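Local coordinates for protein Ser-thr phosphatase MSPP (Mycobacterium smegmatis, PDB 2JFR) that probably removes phosphate from phosphoserine and phosphothreonine residues of proteins as a metal-dependent PPM-family (PP2C-like) phosphatase, here holding manganese and magnesium ions, at residues Asn21-Leu26 and Ile183-Leu188; Gly29-Val34 and Ala55-Ala60; Leu156-Gly161 and Gly167-Gly172; Glu194-Asp199 and Val214-Asp219. All coordinates share one frame; numbering follows the deposited sequence. Where two conformers were deposited one is given.

Interaction 1: residues Asn21-Leu26 and Ile183-Leu188; sequences NQDACL and ISSDGL. With MN (manganese (II) ion), chain C.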
loop_
_atom_site.group_PDB
_atom_site.type_symbol
_atom_site.label_atom_id
_atom_site.label_comp_id
_atom_site.label_asym_id
_atom_site.label_seq_id
_atom_site.Cartn_x
_atom_site.Cartn_y
_atom_site.Cartn_z
ATOM N N ASN A 21 -14.432 4.780 -5.381
ATOM C CA ASN A 21 -13.354 4.064 -4.686
ATOM C C ASN A 21 -12.265 3.845 -5.726
ATOM O O ASN A 21 -12.357 3.000 -6.604
ATOM C CB ASN A 21 -13.831 2.771 -4.089
ATOM C CG ASN A 21 -12.757 2.213 -3.191
ATOM O OD1 ASN A 21 -11.621 2.655 -3.182
ATOM N ND2 ASN A 21 -13.154 1.236 -2.375
ATOM N N GLN A 22 -11.226 4.679 -5.653
ATOM C CA GLN A 22 -10.115 4.590 -6.581
ATOM C C GLN A 22 -8.955 3.795 -5.991
ATOM O O GLN A 22 -7.875 3.750 -6.610
ATOM C CB GLN A 22 -9.637 5.958 -7.036
ATOM C CG GLN A 22 -10.774 6.777 -7.628
ATOM C CD GLN A 22 -10.269 8.075 -8.243
ATOM O OE1 GLN A 22 -9.380 8.728 -7.686
ATOM N NE2 GLN A 22 -10.812 8.439 -9.362
ATOM N N ASP A 23 -9.137 3.163 -4.854
ATOM C CA ASP A 23 -8.139 2.224 -4.346
ATOM C C ASP A 23 -8.405 0.850 -4.962
ATOM O O ASP A 23 -9.510 0.536 -5.433
ATOM C CB ASP A 23 -8.300 2.061 -2.827
ATOM C CG ASP A 23 -7.837 3.163 -1.905
ATOM O OD1 ASP A 23 -7.290 4.194 -2.361
ATOM O OD2 ASP A 23 -8.047 2.964 -0.667
ATOM N N ALA A 24 -7.382 0.020 -4.938
ATOM C CA ALA A 24 -7.459 -1.368 -5.370
ATOM C C ALA A 24 -6.515 -2.166 -4.484
ATOM O O ALA A 24 -5.536 -1.640 -3.974
ATOM C CB ALA A 24 -7.128 -1.515 -6.828
ATOM N N CYS A 25 -6.767 -3.460 -4.361
ATOM C CA CYS A 25 -5.864 -4.336 -3.616
ATOM C C CYS A 25 -5.770 -5.709 -4.258
ATOM O O CYS A 25 -6.596 -6.071 -5.103
ATOM C CB CYS A 25 -6.222 -4.437 -2.173
ATOM S SG CYS A 25 -7.741 -5.179 -1.786
ATOM N N LEU A 26 -4.738 -6.430 -3.876
ATOM C CA LEU A 26 -4.390 -7.723 -4.425
ATOM C C LEU A 26 -3.873 -8.584 -3.276
ATOM O O LEU A 26 -3.048 -8.141 -2.494
ATOM C CB LEU A 26 -3.285 -7.508 -5.463
ATOM C CG LEU A 26 -2.637 -8.712 -6.122
ATOM C CD1 LEU A 26 -3.687 -9.470 -6.927
ATOM C CD2 LEU A 26 -1.512 -8.253 -7.047
ATOM N N ILE A 183 -0.555 -3.538 4.739
ATOM C CA ILE A 183 -0.422 -2.567 3.676
ATOM C C ILE A 183 -1.705 -1.735 3.695
ATOM O O ILE A 183 -2.796 -2.317 3.733
ATOM C CB ILE A 183 -0.228 -3.171 2.294
ATOM C CG1 ILE A 183 0.811 -4.291 2.274
ATOM C CG2 ILE A 183 0.128 -2.080 1.313
ATOM C CD1 ILE A 183 0.850 -5.035 0.958
ATOM N N SER A 184 -1.622 -0.421 3.650
ATOM C CA SER A 184 -2.813 0.398 3.655
ATOM C C SER A 184 -2.678 1.531 2.666
ATOM O O SER A 184 -1.605 2.061 2.453
ATOM C CB SER A 184 -3.018 0.947 5.037
ATOM O OG SER A 184 -4.248 1.633 5.157
ATOM N N SER A 185 -3.825 1.965 2.127
ATOM C CA SER A 185 -3.855 3.280 1.522
ATOM C C SER A 185 -3.788 4.329 2.633
ATOM O O SER A 185 -4.022 4.073 3.813
ATOM C CB SER A 185 -5.038 3.482 0.610
ATOM O OG SER A 185 -6.249 3.417 1.350
ATOM N N ASP A 186 -3.514 5.569 2.206
ATOM C CA ASP A 186 -3.440 6.703 3.124
ATOM C C ASP A 186 -4.768 7.011 3.776
ATOM O O ASP A 186 -4.801 7.778 4.743
ATOM C CB ASP A 186 -2.839 7.892 2.404
ATOM C CG ASP A 186 -3.592 8.447 1.225
ATOM O OD1 ASP A 186 -4.622 7.841 0.872
ATOM O OD2 ASP A 186 -3.133 9.529 0.689
ATOM N N GLY A 187 -5.896 6.463 3.335
ATOM C CA GLY A 187 -7.142 6.766 3.985
ATOM C C GLY A 187 -7.191 6.331 5.427
ATOM O O GLY A 187 -7.895 6.926 6.236
ATOM N N LEU A 188 -6.437 5.295 5.795
ATOM C CA LEU A 188 -6.533 4.768 7.155
ATOM C C LEU A 188 -6.138 5.781 8.180
ATOM O O LEU A 188 -6.787 5.915 9.218
ATOM C CB LEU A 188 -5.629 3.529 7.265
ATOM C CG LEU A 188 -5.563 2.903 8.641
ATOM C CD1 LEU A 188 -6.951 2.452 9.117
ATOM C CD2 LEU A 188 -4.586 1.736 8.627
HETATM MN MN MN C . -5.941 7.963 -0.695
HETATM O O HOH W 1 -7.022 6.175 -0.380
HETATM O O HOH W 2 -7.354 8.501 -2.315
HETATM O O HOH W 3 -5.003 9.679 -1.321
#
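Asp23 and Ser185 meet through their side chains at the metal-bearing end of the PP2C beta sandwich, where strand 23-28 of one sheet comes close to the end of strand 180-184 of the other. The approach to this point starts at Asn21, whose OD1 accepts from the backbone N of Asp23 at 3.0 Å, an Asx turn with an N-H...O angle of 152° that leads the chain into the strand. Gln22 ties the same turn to its surroundings, with its backbone N on Asn225 and NE2 on the carbonyl of Gly39. Asp23 then carries the contact, and the strand runs on from it through Ala24 and Cys25 to Leu26, which pairs with Ala33. The CG of Asp23 lies anti to the carbonyl carbon (chi1 -75°), and the carboxylate is directed at the opposite sheet. Ser185 OG donates to Asp23 OD2 over 2.7 Å, arriving from above the carboxylate plane, 35° out of it. Both atoms of this bond have a second partner in Thr227, whose OG1 is hydrogen-bonded to OD2 and whose backbone N is bonded to the serine oxygen, so the carboxylate is held from the side of strand 226-233 as well. Asp23 OD1 serves the metal site as a second-shell group. Manganese is bound by Asp186 together with Asp36 and Asp224, and Asp186 OD2 also binds a magnesium ion. In the conformer given, Asp186 OD1 lies 2.0 Å from the manganese, and a water 2.1 Å from that ion donates to Asp23 OD1 across 2.8 Å.

Interaction 2: residues Gly29-Val34 and Ala55-Ala60; sequences GILYAV and AGFAAA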
loop_
_atom_site.group_PDB
_atom_site.type_symbol
_atom_site.label_atom_id
_atom_site.label_comp_id
_atom_site.label_asym_id
_atom_site.label_seq_id
_atom_site.Cartn_x
_atom_site.Cartn_y
_atom_site.Cartn_z
ATOM N N GLY A 29 -1.323 -15.691 -3.462
ATOM C CA GLY A 29 -0.120 -16.471 -3.202
ATOM C C GLY A 29 0.750 -15.767 -2.177
ATOM O O GLY A 29 0.430 -15.515 -1.023
ATOM N N ILE A 30 1.954 -15.397 -2.584
ATOM C CA ILE A 30 2.887 -14.638 -1.720
ATOM C C ILE A 30 2.890 -13.152 -2.086
ATOM O O ILE A 30 3.673 -12.426 -1.471
ATOM C CB ILE A 30 4.314 -15.222 -1.798
ATOM C CG1 ILE A 30 4.971 -15.042 -3.167
ATOM C CG2 ILE A 30 4.249 -16.666 -1.363
ATOM C CD1 ILE A 30 6.469 -15.288 -3.086
ATOM N N LEU A 31 2.066 -12.733 -3.040
ATOM C CA LEU A 31 2.045 -11.336 -3.487
ATOM C C LEU A 31 0.827 -10.602 -2.932
ATOM O O LEU A 31 -0.321 -11.053 -3.069
ATOM C CB LEU A 31 1.991 -11.281 -5.023
ATOM C CG LEU A 31 2.008 -9.887 -5.615
ATOM C CD1 LEU A 31 3.325 -9.174 -5.340
ATOM C CD2 LEU A 31 1.734 -9.935 -7.121
ATOM N N TYR A 32 1.093 -9.447 -2.361
ATOM C CA TYR A 32 0.084 -8.604 -1.719
ATOM C C TYR A 32 0.334 -7.192 -2.152
ATOM O O TYR A 32 1.464 -6.744 -2.209
ATOM C CB TYR A 32 0.177 -8.722 -0.198
ATOM C CG TYR A 32 -0.048 -10.153 0.242
ATOM C CD1 TYR A 32 -1.326 -10.623 0.448
ATOM C CD2 TYR A 32 0.995 -11.044 0.365
ATOM C CE1 TYR A 32 -1.570 -11.921 0.812
ATOM C CE2 TYR A 32 0.739 -12.388 0.705
ATOM C CZ TYR A 32 -0.534 -12.774 0.912
ATOM O OH TYR A 32 -0.755 -14.114 1.242
ATOM N N ALA A 33 -0.734 -6.412 -2.413
ATOM C CA ALA A 33 -0.491 -5.049 -2.839
ATOM C C ALA A 33 -1.712 -4.175 -2.586
ATOM O O ALA A 33 -2.856 -4.650 -2.579
ATOM C CB ALA A 33 -0.127 -4.984 -4.329
ATOM N N VAL A 34 -1.434 -2.897 -2.454
ATOM C CA VAL A 34 -2.432 -1.829 -2.492
ATOM C C VAL A 34 -1.991 -0.801 -3.508
ATOM O O VAL A 34 -0.820 -0.453 -3.590
ATOM C CB VAL A 34 -2.617 -1.188 -1.103
ATOM C CG1 VAL A 34 -3.519 0.048 -1.152
ATOM C CG2 VAL A 34 -3.127 -2.202 -0.105
ATOM N N ALA A 55 -0.091 -10.247 -13.365
ATOM C CA ALA A 55 0.343 -11.065 -14.504
ATOM C C ALA A 55 1.822 -11.117 -14.619
ATOM O O ALA A 55 2.384 -12.179 -14.923
ATOM C CB ALA A 55 -0.309 -10.444 -15.727
ATOM N N GLY A 56 2.509 -10.010 -14.404
ATOM C CA GLY A 56 3.935 -9.989 -14.549
ATOM C C GLY A 56 4.615 -10.816 -13.464
ATOM O O GLY A 56 5.604 -11.514 -13.755
ATOM N N PHE A 57 4.126 -10.745 -12.250
ATOM C CA PHE A 57 4.736 -11.536 -11.176
ATOM C C PHE A 57 4.509 -13.027 -11.416
ATOM O O PHE A 57 5.405 -13.819 -11.224
ATOM C CB PHE A 57 4.169 -11.093 -9.835
ATOM C CG PHE A 57 4.877 -11.767 -8.680
ATOM C CD1 PHE A 57 6.163 -11.362 -8.353
ATOM C CD2 PHE A 57 4.264 -12.763 -7.949
ATOM C CE1 PHE A 57 6.810 -11.985 -7.263
ATOM C CE2 PHE A 57 4.902 -13.381 -6.860
ATOM C CZ PHE A 57 6.185 -12.970 -6.527
ATOM N N ALA A 58 3.321 -13.375 -11.908
ATOM C CA ALA A 58 3.067 -14.779 -12.196
ATOM C C ALA A 58 3.994 -15.317 -13.248
ATOM O O ALA A 58 4.383 -16.490 -13.227
ATOM C CB ALA A 58 1.624 -14.933 -12.692
ATOM N N ALA A 59 4.371 -14.491 -14.214
ATOM C CA ALA A 59 5.279 -14.889 -15.259
ATOM C C ALA A 59 6.706 -15.002 -14.772
ATOM O O ALA A 59 7.521 -15.682 -15.404
ATOM C CB ALA A 59 5.207 -13.907 -16.405
ATOM N N ALA A 60 7.068 -14.363 -13.687
ATOM C CA ALA A 60 8.427 -14.327 -13.198
ATOM C C ALA A 60 8.452 -14.041 -11.714
ATOM O O ALA A 60 8.740 -12.910 -11.288
ATOM C CB ALA A 60 9.267 -13.338 -13.982
#
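Phe57, on the last turns of helix 42-59, packs its side chain against Ile30, just before strand 31-38, and Leu31, its first residue, and the interaction between the two segments is apolar. The first apolar pair involves Leu31, where CD2 lies 3.8 Å from Phe57 CB. The contact extends onto the ring: Leu31 CB is 4.0 Å from Phe57 CE2. The two side chains slide past each other in opposite directions, so the leucine reaches both CB of the phenylalanine and its ring atoms CD2 and CE2. Both chains leave the backbone with CG anti to N (chi1 -178° for Leu31, -174° for Phe57), which extends them into the gap between sheet and helix, where the CA atoms of Leu31 and Phe57 are 8.1 Å apart. The second pair approaches differently. Ile30 meets the ring at its edge, near the ring plane, with Ile30 CG1 4.0 Å from Phe57 CE2, and the side chains cross at about a right angle; the isoleucine was modelled in two conformers, of which this is one.

Within the helix, Ala59 N donates to Ala55 O at 3.1 Å, and Ala60 N reaches Phe57 O at 3.0 Å, an i to i+3 bond just after the phenylalanine. The strand has its own backbone partners, Tyr32 with Val95 and Ala33 with Leu26.

Gly29 and Ile30 link strands 23-28 and 31-38, and Phe98 touches both Ile30 and Phe57. On the other face of the sheet, Tyr32 packs against strands 5-13 and 226-233, so helix 42-59 covers the outer face of the PP2C sandwich here.

Interaction 3: residues Leu156-Gly161 and Gly167-Gly172; sequences LTRALG and GPDVFG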
loop_
_atom_site.group_PDB
_atom_site.type_symbol
_atom_site.label_atom_id
_atom_site.label_comp_id
_atom_site.label_asym_id
_atom_site.label_seq_id
_atom_site.Cartn_x
_atom_site.Cartn_y
_atom_site.Cartn_z
ATOM N N LEU A 156 1.769 14.099 -4.013
ATOM C CA LEU A 156 2.734 13.053 -4.251
ATOM C C LEU A 156 3.970 13.570 -4.940
ATOM O O LEU A 156 3.905 14.436 -5.812
ATOM C CB LEU A 156 2.132 11.960 -5.111
ATOM C CG LEU A 156 0.954 11.185 -4.477
ATOM C CD1 LEU A 156 0.359 10.263 -5.480
ATOM C CD2 LEU A 156 1.406 10.428 -3.228
ATOM N N THR A 157 5.120 12.972 -4.639
ATOM C CA THR A 157 6.358 13.249 -5.325
ATOM C C THR A 157 6.775 12.128 -6.255
ATOM O O THR A 157 7.655 12.333 -7.096
ATOM C CB THR A 157 7.489 13.549 -4.343
ATOM O OG1 THR A 157 7.602 12.418 -3.478
ATOM C CG2 THR A 157 7.227 14.826 -3.586
ATOM N N ARG A 158 6.146 10.943 -6.166
ATOM C CA ARG A 158 6.371 9.856 -7.071
ATOM C C ARG A 158 5.030 9.139 -7.231
ATOM O O ARG A 158 4.277 9.041 -6.275
ATOM C CB ARG A 158 7.384 8.808 -6.642
ATOM C CG ARG A 158 8.741 9.305 -6.237
ATOM C CD ARG A 158 9.706 8.167 -5.950
ATOM N NE ARG A 158 10.663 8.388 -4.941
ATOM C CZ ARG A 158 11.423 7.510 -4.307
ATOM N NH1 ARG A 158 11.374 6.238 -4.719
ATOM N NH2 ARG A 158 12.234 7.903 -3.336
ATOM N N ALA A 159 4.771 8.666 -8.445
ATOM C CA ALA A 159 3.532 7.960 -8.733
ATOM C C ALA A 159 3.739 7.087 -9.916
ATOM O O ALA A 159 4.591 7.347 -10.773
ATOM C CB ALA A 159 2.394 8.927 -8.967
ATOM N N LEU A 160 2.925 6.046 -10.013
ATOM C CA LEU A 160 2.903 5.140 -11.118
ATOM C C LEU A 160 1.898 5.583 -12.148
ATOM O O LEU A 160 0.790 6.011 -11.854
ATOM C CB LEU A 160 2.633 3.744 -10.549
ATOM C CG LEU A 160 2.731 2.580 -11.514
ATOM C CD1 LEU A 160 3.193 1.314 -10.844
ATOM C CD2 LEU A 160 1.387 2.360 -12.227
ATOM N N GLY A 161 2.314 5.455 -13.416
ATOM C CA GLY A 161 1.448 5.697 -14.516
ATOM C C GLY A 161 1.436 7.096 -15.083
ATOM O O GLY A 161 0.668 7.365 -16.003
ATOM N N GLY A 167 11.100 5.117 -10.425
ATOM C CA GLY A 167 12.094 4.558 -9.555
ATOM C C GLY A 167 11.437 4.237 -8.185
ATOM O O GLY A 167 11.541 5.037 -7.284
ATOM N N PRO A 168 10.840 3.057 -8.092
ATOM C CA PRO A 168 10.251 2.699 -6.817
ATOM C C PRO A 168 11.356 2.436 -5.783
ATOM O O PRO A 168 12.473 2.076 -6.100
ATOM C CB PRO A 168 9.493 1.390 -7.104
ATOM C CG PRO A 168 10.243 0.745 -8.186
ATOM C CD PRO A 168 10.665 1.928 -9.068
ATOM N N ASP A 169 10.990 2.579 -4.519
ATOM C CA ASP A 169 11.829 2.059 -3.453
ATOM C C ASP A 169 11.680 0.532 -3.430
ATOM O O ASP A 169 10.590 0.008 -3.699
ATOM C CB ASP A 169 11.426 2.631 -2.127
ATOM C CG ASP A 169 11.803 4.086 -1.900
ATOM O OD1 ASP A 169 12.612 4.637 -2.705
ATOM O OD2 ASP A 169 11.269 4.698 -0.961
ATOM N N VAL A 170 12.764 -0.144 -3.100
ATOM C CA VAL A 170 12.847 -1.606 -3.064
ATOM C C VAL A 170 13.625 -1.976 -1.835
ATOM O O VAL A 170 14.782 -1.550 -1.738
ATOM C CB VAL A 170 13.538 -2.142 -4.315
ATOM C CG1 VAL A 170 13.625 -3.678 -4.249
ATOM C CG2 VAL A 170 12.834 -1.647 -5.557
ATOM N N PHE A 171 13.119 -2.785 -0.907
ATOM C CA PHE A 171 13.946 -3.172 0.212
ATOM C C PHE A 171 13.387 -4.430 0.842
ATOM O O PHE A 171 12.180 -4.723 0.800
ATOM C CB PHE A 171 14.054 -2.092 1.292
ATOM C CG PHE A 171 15.460 -2.115 1.885
ATOM C CD1 PHE A 171 16.492 -1.575 1.204
ATOM C CD2 PHE A 171 15.729 -2.743 3.115
ATOM C CE1 PHE A 171 17.783 -1.627 1.729
ATOM C CE2 PHE A 171 17.004 -2.771 3.611
ATOM C CZ PHE A 171 18.028 -2.250 2.907
ATOM N N GLY A 172 14.257 -5.175 1.511
ATOM C CA GLY A 172 13.812 -6.272 2.324
ATOM C C GLY A 172 12.962 -5.793 3.466
ATOM O O GLY A 172 13.093 -4.706 3.984
#
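Arg158 reaches Asp169 by a chain that sets out with CG anti to the carbonyl carbon and then bends at chi3 (-147°), carrying the guanidinium across to the start of strand 169-172. Asp169 likewise has CG anti to its own carbonyl carbon, and its end approaches the arginine. The two side chains cross at about a right angle, with guanidinium and carboxylate planes 84° apart, so the salt bridge is not the flat, two-pronged kind. A single oxygen takes the load: Arg158 NH1 donates to Asp169 OD1 at 2.9 Å with an N-H...O angle of 153°. The oxygen lies near the guanidinium plane, yet the donor arrives well above the carboxylate plane. NH2 adds a weak bond, Arg158 NH2 to Asp169 OD1 at 3.3 Å. NH1 also makes a weak, bent bond to the Gly167 carbonyl, 2.8 Å between Arg158 NH1 and Gly167 O. Arg158 was modelled in two conformers, and these bonds belong to one.

The second carboxylate oxygen, OD2, is hydrogen-bonded to His130 and salt-bridged to Arg138, which joins Arg158 around the acid. The link thus ties a loop, probably part of the flap region of PP2C enzymes, to strand 169-172, an edge strand of its sheet. Arg158 also packs on Ile110 of neighbouring strand 106-110, while Leu160 contacts helix 63-81 and strand 89-96.

Interaction 4: residues Glu194-Asp199 and Val214-Asp219; sequences EALIVD and VEVAND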
loop_
_atom_site.group_PDB
_atom_site.type_symbol
_atom_site.label_atom_id
_atom_site.label_comp_id
_atom_site.label_asym_id
_atom_site.label_seq_id
_atom_site.Cartn_x
_atom_site.Cartn_y
_atom_site.Cartn_z
ATOM N N GLU A 194 -4.775 7.182 16.601
ATOM C CA GLU A 194 -3.786 6.151 16.351
ATOM C C GLU A 194 -3.980 4.922 17.260
ATOM O O GLU A 194 -3.828 3.827 16.785
ATOM C CB GLU A 194 -2.399 6.697 16.580
ATOM C CG GLU A 194 -1.246 5.694 16.366
ATOM C CD GLU A 194 0.106 6.264 16.678
ATOM O OE1 GLU A 194 0.247 7.492 16.627
ATOM O OE2 GLU A 194 1.072 5.495 16.931
ATOM N N ALA A 195 -4.333 5.107 18.511
ATOM C CA ALA A 195 -4.518 3.995 19.376
ATOM C C ALA A 195 -5.633 3.097 18.895
ATOM O O ALA A 195 -5.557 1.872 18.965
ATOM C CB ALA A 195 -4.830 4.468 20.817
ATOM N N LEU A 196 -6.679 3.734 18.375
ATOM C CA LEU A 196 -7.769 2.863 17.896
ATOM C C LEU A 196 -7.430 2.176 16.591
ATOM O O LEU A 196 -7.825 1.028 16.368
ATOM C CB LEU A 196 -8.967 3.802 17.891
ATOM C CG LEU A 196 -10.231 3.024 17.563
ATOM C CD1 LEU A 196 -10.592 2.066 18.674
ATOM C CD2 LEU A 196 -11.335 4.045 17.339
ATOM N N ILE A 197 -6.620 2.813 15.730
ATOM C CA ILE A 197 -6.079 2.117 14.560
ATOM C C ILE A 197 -5.283 0.905 14.999
ATOM O O ILE A 197 -5.441 -0.181 14.447
ATOM C CB ILE A 197 -5.242 3.049 13.671
ATOM C CG1 ILE A 197 -6.120 4.163 13.071
ATOM C CG2 ILE A 197 -4.533 2.252 12.595
ATOM C CD1 ILE A 197 -5.322 5.255 12.402
ATOM N N VAL A 198 -4.402 1.074 15.982
ATOM C CA VAL A 198 -3.589 -0.033 16.447
ATOM C C VAL A 198 -4.435 -1.103 17.068
ATOM O O VAL A 198 -4.185 -2.300 16.857
ATOM C CB VAL A 198 -2.492 0.477 17.391
ATOM C CG1 VAL A 198 -1.742 -0.738 17.978
ATOM C CG2 VAL A 198 -1.551 1.422 16.650
ATOM N N ASP A 199 -5.459 -0.710 17.839
ATOM C CA ASP A 199 -6.399 -1.709 18.424
ATOM C C ASP A 199 -7.046 -2.578 17.294
ATOM O O ASP A 199 -7.100 -3.790 17.358
ATOM C CB ASP A 199 -7.450 -0.985 19.251
ATOM C CG ASP A 199 -8.593 -1.810 19.715
ATOM O OD1 ASP A 199 -8.237 -2.647 20.565
ATOM O OD2 ASP A 199 -9.796 -1.613 19.351
ATOM N N VAL A 214 -11.200 -0.592 8.501
ATOM C CA VAL A 214 -11.951 0.330 7.666
ATOM C C VAL A 214 -13.094 0.927 8.479
ATOM O O VAL A 214 -13.430 2.104 8.231
ATOM C CB VAL A 214 -12.431 -0.330 6.356
ATOM C CG1 VAL A 214 -11.239 -0.801 5.525
ATOM C CG2 VAL A 214 -13.380 -1.468 6.615
ATOM N N GLU A 215 -13.661 0.259 9.460
ATOM C CA GLU A 215 -14.658 0.892 10.332
ATOM C C GLU A 215 -14.068 2.041 11.118
ATOM O O GLU A 215 -14.721 3.072 11.248
ATOM C CB GLU A 215 -15.257 -0.149 11.254
ATOM C CG GLU A 215 -16.096 -1.213 10.526
ATOM C CD GLU A 215 -16.608 -2.351 11.420
ATOM O OE1 GLU A 215 -16.263 -2.335 12.651
ATOM O OE2 GLU A 215 -17.374 -3.277 10.993
ATOM N N VAL A 216 -12.861 1.880 11.655
ATOM C CA VAL A 216 -12.228 2.959 12.382
ATOM C C VAL A 216 -12.092 4.194 11.460
ATOM O O VAL A 216 -12.390 5.324 11.863
ATOM C CB VAL A 216 -10.885 2.506 12.937
ATOM C CG1 VAL A 216 -10.061 3.689 13.399
ATOM C CG2 VAL A 216 -11.138 1.521 14.085
ATOM N N ALA A 217 -11.624 3.981 10.267
ATOM C CA ALA A 217 -11.423 5.092 9.355
ATOM C C ALA A 217 -12.756 5.728 8.972
ATOM O O ALA A 217 -12.883 6.950 8.867
ATOM C CB ALA A 217 -10.678 4.614 8.113
ATOM N N ASN A 218 -13.790 4.920 8.765
ATOM C CA ASN A 218 -15.107 5.426 8.399
ATOM C C ASN A 218 -15.717 6.205 9.541
ATOM O O ASN A 218 -16.246 7.317 9.338
ATOM C CB ASN A 218 -15.943 4.203 8.022
ATOM C CG ASN A 218 -17.196 4.662 7.313
ATOM O OD1 ASN A 218 -18.086 5.203 7.964
ATOM N ND2 ASN A 218 -17.302 4.466 6.029
ATOM N N ASP A 219 -15.675 5.671 10.742
ATOM C CA ASP A 219 -16.221 6.310 11.897
ATOM C C ASP A 219 -15.582 7.669 12.168
ATOM O O ASP A 219 -16.228 8.563 12.672
ATOM C CB ASP A 219 -16.043 5.463 13.122
ATOM C CG ASP A 219 -16.862 4.250 13.282
ATOM O OD1 ASP A 219 -17.683 3.945 12.387
ATOM O OD2 ASP A 219 -16.702 3.560 14.303
#
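Asp193 OD2, just ahead of helix 194-201, receives the backbone N-H of Leu196 and, more weakly, that of Ala195, which fixes the start of the helix whose Leu196 meets Val216 on the partner helix. Inside each segment the turns are regular: Asp199 N to Ala195 O and Asp219 N to Glu215 O are both 2.8 Å. Between the helices the contact is made by branched apolar side chains. Val216 is its centre, projecting at helix 194-201 with its two methyls shared between consecutive residues. A chi1 of 166° sets CG1 anti to the backbone N and CG2 beside it. CG2 takes the outer partner, with Leu196 CG and Val216 CG2 3.9 Å apart, and Leu196 CD2 follows at 4.1 Å from Val216 CG2. Leu196 was modelled in two conformers, so this outer half of the contact is the less certain. In the layered alpha-beta-beta-alpha architecture of PP2C phosphatases, helices 194-201 and 206-219 lie side by side against the sheet that includes strands 226-233 and 122-125. Ala217 touches Thr226 of the first of these strands, and Ile197 touches Met123 of the second. On this inner side CG1 of the valine meets the isoleucine, with Ile197 CG1 and Val216 CG1 4.0 Å apart and the side chains crossing at about a right angle. The nearest alpha carbons, those of Ile197 and Val216, are 6.6 Å apart. Farther along, Asp199 OD2 forms a salt bridge with Arg212, a polar link between the same two helices.

Overall arrangement
Interaction 1 joins the two sheets of the sandwich, and interactions 2 and 3 are nested in the long loop that it closes; interaction 4 follows later in the chain. Interactions 1 and 2 have centres about 17 Å apart yet touch, because strands 23-28 and 31-38 are neighbours in one sheet. Strand 169-172, in interaction 3, is at the far edge of that sheet. Interaction 4 lies on the opposite side of the chain's centre from interactions 2 and 3, centres about 28 and 26 Å away, and meets interaction 1 through Leu188 packing on Ile197. Helices thus cover both outer faces, while the metal site sits at one end of the sandwich, between the two sheets.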